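Local coordinates for protein beta-glucuronidase (PDB 6XXW) that probably hydrolyses beta-D-glucuronides, as a family 2 glycoside hydrolase with a TIM-barrel catalytic domain, at residues Leu317-Leu329 with Ser345-Ile357. Numbering follows the deposited sequence.
Sequences LDQVINIKDFNLL and SEEILFLADQYGI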
# COMPACT_ATOMS: atom_id res chain seq x y z
N LEU A 317 -2.48 12.89 24.83
CA LEU A 317 -1.66 14.05 24.50
C LEU A 317 -0.25 13.65 24.12
O LEU A 317 0.39 12.85 24.81
CB LEU A 317 -1.60 15.01 25.70
CG LEU A 317 -0.67 16.20 25.48
CD1 LEU A 317 -1.41 17.29 24.74
CD2 LEU A 317 -0.13 16.74 26.79
N ASP A 318 0.26 14.22 23.03
CA ASP A 318 1.65 14.00 22.62
C ASP A 318 2.17 15.28 22.00
O ASP A 318 1.70 15.70 20.95
CB ASP A 318 1.78 12.83 21.65
CG ASP A 318 3.20 12.68 21.11
OD1 ASP A 318 4.16 12.99 21.84
OD2 ASP A 318 3.35 12.25 19.95
N GLN A 319 3.14 15.93 22.66
CA GLN A 319 3.58 17.22 22.16
C GLN A 319 4.37 17.09 20.87
O GLN A 319 4.40 18.02 20.07
CB GLN A 319 4.38 17.96 23.23
CG GLN A 319 3.50 18.51 24.38
CD GLN A 319 2.65 19.75 24.01
OE1 GLN A 319 1.81 19.71 23.12
NE2 GLN A 319 2.87 20.85 24.74
N VAL A 320 5.01 15.94 20.64
CA VAL A 320 5.65 15.71 19.34
C VAL A 320 4.62 15.82 18.22
O VAL A 320 4.81 16.54 17.24
CB VAL A 320 6.37 14.36 19.33
CG1 VAL A 320 6.80 14.00 17.92
CG2 VAL A 320 7.57 14.38 20.27
N ILE A 321 3.49 15.10 18.37
CA ILE A 321 2.45 15.12 17.34
C ILE A 321 1.85 16.52 17.22
O ILE A 321 1.55 17.00 16.11
CB ILE A 321 1.38 14.05 17.67
CG1 ILE A 321 1.88 12.66 17.26
CG2 ILE A 321 0.06 14.36 16.99
CD1 ILE A 321 2.02 12.48 15.75
N ASN A 322 1.70 17.22 18.34
CA ASN A 322 1.07 18.54 18.30
C ASN A 322 1.93 19.52 17.52
O ASN A 322 1.43 20.24 16.65
CB ASN A 322 0.85 19.04 19.73
CG ASN A 322 -0.28 18.32 20.43
OD1 ASN A 322 -1.07 17.62 19.80
ND2 ASN A 322 -0.38 18.51 21.74
N ILE A 323 3.23 19.56 17.80
CA ILE A 323 4.11 20.49 17.10
C ILE A 323 4.22 20.10 15.63
O ILE A 323 4.16 20.96 14.74
CB ILE A 323 5.47 20.57 17.81
CG1 ILE A 323 5.29 21.39 19.10
CG2 ILE A 323 6.54 21.21 16.91
CD1 ILE A 323 6.40 21.20 20.13
N LYS A 324 4.33 18.80 15.35
CA LYS A 324 4.28 18.34 13.96
C LYS A 324 3.02 18.84 13.26
O LYS A 324 3.08 19.31 12.11
CB LYS A 324 4.34 16.82 13.91
CG LYS A 324 4.28 16.26 12.50
CD LYS A 324 5.42 16.81 11.65
CE LYS A 324 5.71 15.89 10.46
NZ LYS A 324 6.96 16.28 9.73
N ASP A 325 1.87 18.77 13.93
CA ASP A 325 0.62 19.15 13.29
C ASP A 325 0.60 20.64 12.98
O ASP A 325 0.14 21.05 11.91
CB ASP A 325 -0.57 18.78 14.19
CG ASP A 325 -0.94 17.29 14.13
OD1 ASP A 325 -0.30 16.51 13.39
OD2 ASP A 325 -1.90 16.89 14.85
N PHE A 326 1.11 21.47 13.90
CA PHE A 326 1.12 22.90 13.63
C PHE A 326 2.12 23.26 12.53
O PHE A 326 1.86 24.17 11.73
CB PHE A 326 1.42 23.68 14.92
CG PHE A 326 0.20 23.85 15.78
CD1 PHE A 326 -0.72 24.85 15.50
CD2 PHE A 326 -0.08 22.95 16.80
CE1 PHE A 326 -1.86 24.98 16.27
CE2 PHE A 326 -1.22 23.08 17.57
CZ PHE A 326 -2.12 24.10 17.30
N ASN A 327 3.25 22.57 12.46
CA ASN A 327 4.17 22.83 11.35
C ASN A 327 3.55 22.44 10.02
O ASN A 327 3.76 23.11 9.00
CB ASN A 327 5.49 22.09 11.58
CG ASN A 327 6.26 22.67 12.73
OD1 ASN A 327 6.09 23.84 13.06
ND2 ASN A 327 7.08 21.86 13.38
N LEU A 328 2.74 21.37 10.01
CA LEU A 328 2.03 21.00 8.79
C LEU A 328 0.95 22.02 8.45
O LEU A 328 0.75 22.34 7.27
CB LEU A 328 1.41 19.60 8.95
CG LEU A 328 2.37 18.41 8.90
CD1 LEU A 328 1.66 17.11 9.37
CD2 LEU A 328 2.96 18.25 7.51
N LEU A 329 0.25 22.54 9.46
CA LEU A 329 -0.74 23.58 9.21
C LEU A 329 -0.10 24.79 8.54
O LEU A 329 -0.65 25.36 7.58
CB LEU A 329 -1.42 23.99 10.52
CG LEU A 329 -2.47 23.04 11.12
CD1 LEU A 329 -3.08 23.65 12.43
CD2 LEU A 329 -3.56 22.73 10.12
N SER A 345 -6.93 19.51 24.27
CA SER A 345 -6.04 19.82 25.38
C SER A 345 -5.67 21.30 25.35
O SER A 345 -5.55 21.92 24.28
CB SER A 345 -4.78 18.98 25.28
OG SER A 345 -4.04 19.35 24.14
N GLU A 346 -5.48 21.87 26.55
CA GLU A 346 -5.02 23.25 26.67
C GLU A 346 -3.71 23.45 25.92
O GLU A 346 -3.48 24.51 25.32
CB GLU A 346 -4.84 23.61 28.15
CG GLU A 346 -6.08 23.32 29.00
CD GLU A 346 -5.95 22.07 29.88
OE1 GLU A 346 -5.79 20.94 29.33
OE2 GLU A 346 -6.06 22.21 31.13
N GLU A 347 -2.84 22.43 25.94
CA GLU A 347 -1.58 22.47 25.22
C GLU A 347 -1.78 22.85 23.76
O GLU A 347 -1.03 23.67 23.21
CB GLU A 347 -0.89 21.10 25.34
CG GLU A 347 -0.20 20.84 26.69
CD GLU A 347 -1.13 20.32 27.79
OE1 GLU A 347 -2.36 20.18 27.55
OE2 GLU A 347 -0.63 20.06 28.90
N ILE A 348 -2.80 22.30 23.11
CA ILE A 348 -3.01 22.63 21.70
C ILE A 348 -3.41 24.10 21.53
O ILE A 348 -3.01 24.76 20.56
CB ILE A 348 -4.03 21.66 21.08
CG1 ILE A 348 -3.34 20.33 20.77
CG2 ILE A 348 -4.66 22.26 19.80
CD1 ILE A 348 -4.31 19.23 20.32
N LEU A 349 -4.18 24.65 22.47
CA LEU A 349 -4.58 26.05 22.35
C LEU A 349 -3.40 27.00 22.60
O LEU A 349 -3.30 28.05 21.95
CB LEU A 349 -5.73 26.37 23.31
CG LEU A 349 -7.03 25.63 22.99
CD1 LEU A 349 -8.15 26.14 23.86
CD2 LEU A 349 -7.40 25.80 21.52
N PHE A 350 -2.50 26.66 23.54
CA PHE A 350 -1.30 27.47 23.72
C PHE A 350 -0.45 27.47 22.46
O PHE A 350 0.12 28.50 22.08
CB PHE A 350 -0.47 26.98 24.91
CG PHE A 350 -1.02 27.40 26.24
CD1 PHE A 350 -0.89 28.72 26.68
CD2 PHE A 350 -1.67 26.49 27.06
CE1 PHE A 350 -1.40 29.11 27.91
CE2 PHE A 350 -2.18 26.88 28.29
CZ PHE A 350 -2.05 28.19 28.71
N LEU A 351 -0.37 26.32 21.78
CA LEU A 351 0.34 26.25 20.51
C LEU A 351 -0.37 27.06 19.43
O LEU A 351 0.27 27.77 18.65
CB LEU A 351 0.52 24.80 20.08
CG LEU A 351 1.49 23.96 20.91
CD1 LEU A 351 1.47 22.49 20.45
CD2 LEU A 351 2.89 24.55 20.79
N ALA A 352 -1.71 26.98 19.37
CA ALA A 352 -2.41 27.79 18.37
C ALA A 352 -2.16 29.27 18.62
O ALA A 352 -2.02 30.05 17.66
CB ALA A 352 -3.89 27.46 18.37
N ASP A 353 -2.06 29.68 19.90
CA ASP A 353 -1.67 31.05 20.23
C ASP A 353 -0.30 31.40 19.66
O ASP A 353 -0.10 32.50 19.12
CB ASP A 353 -1.65 31.26 21.76
CG ASP A 353 -3.01 31.08 22.46
OD1 ASP A 353 -4.10 31.10 21.80
OD2 ASP A 353 -2.99 30.93 23.71
N GLN A 354 0.67 30.50 19.82
CA GLN A 354 2.04 30.75 19.35
C GLN A 354 2.12 30.78 17.83
O GLN A 354 2.88 31.58 17.26
CB GLN A 354 2.98 29.69 19.90
CG GLN A 354 3.12 29.72 21.43
CD GLN A 354 4.05 30.81 21.88
OE1 GLN A 354 4.97 31.19 21.14
NE2 GLN A 354 3.82 31.34 23.09
N TYR A 355 1.39 29.90 17.16
CA TYR A 355 1.50 29.76 15.72
C TYR A 355 0.57 30.71 14.96
O TYR A 355 0.75 30.88 13.75
CB TYR A 355 1.20 28.32 15.31
CG TYR A 355 2.37 27.36 15.38
CD1 TYR A 355 3.14 27.09 14.24
CD2 TYR A 355 2.70 26.70 16.56
CE1 TYR A 355 4.21 26.21 14.29
CE2 TYR A 355 3.77 25.81 16.62
CZ TYR A 355 4.52 25.57 15.48
OH TYR A 355 5.59 24.69 15.51
N GLY A 356 -0.42 31.30 15.61
CA GLY A 356 -1.36 32.16 14.92
C GLY A 356 -2.34 31.37 14.07
O GLY A 356 -2.49 31.63 12.87
N ILE A 357 -3.01 30.40 14.69
CA ILE A 357 -4.03 29.60 14.05
C ILE A 357 -5.35 29.88 14.75
O ILE A 357 -5.43 29.79 15.98
CB ILE A 357 -3.69 28.09 14.11
CG1 ILE A 357 -2.36 27.80 13.40
CG2 ILE A 357 -4.87 27.25 13.57
CD1 ILE A 357 -2.41 27.94 11.87
O HOH W 1 1.63 23.58 24.41
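Phe326 enters helix 346-355 as a knob, its ring set among Ile348, Leu351, Ala352 and Tyr355. With CG anti to the carbonyl carbon (chi1 -81°), the ring is directed at that helix: Leu351 CB lies over one face, 3.9 Å from the ring centroid, while Ile357 CG1 meets the edge near the ring plane. CE1 approaches CA of Ala352 at 3.6 Å, and a residue as small as alanine lets the ring come so close to the backbone. Leu351 returns the knob among Gln319, Asn322, Ile323 and Phe326, its CD1 lying 3.6 Å from Asn322 CB.

Tyrosine suits position 355 by pairing a flat face with a hydroxyl. Tyr355 lays that face on Phe326 CB, which sits 3.5 Å from the centroid almost on the ring normal. The two aromatic planes, 25° apart, are near parallel but offset, so little of one ring covers the other. At its far end Tyr355 OH donates to Asn327 OD1 at 2.6 Å, from above the carbonyl plane; Asn327 ND2 donates an N-H to Ile61 O of a second subunit. A phenylalanine in place of Tyr355 would probably leave Asn327 OD1 without this donor, its amide then relying more on the ND2 bond.

These are successive outer helices of the TIM barrel, joined through strand 336-338; the axes of segments 319-329 and 346-355 approach to 10.5 Å and cross at -33°. Phe337 of that strand touches Phe326, Leu329, Ile348 and Ile357.

Toward the N-terminal ends the contact turns polar. Asn322 ND2 donates to Gln319 OE1 at 2.9 Å, helping hold the bent glutamine beside the Glu347 methylenes, and a water bridges Gln319 NE2 to Glu347 O. The Glu347 carboxylate is held by Tyr23 and packs against Leu317 CD2, whose CD1 touches the N-cap Ser345.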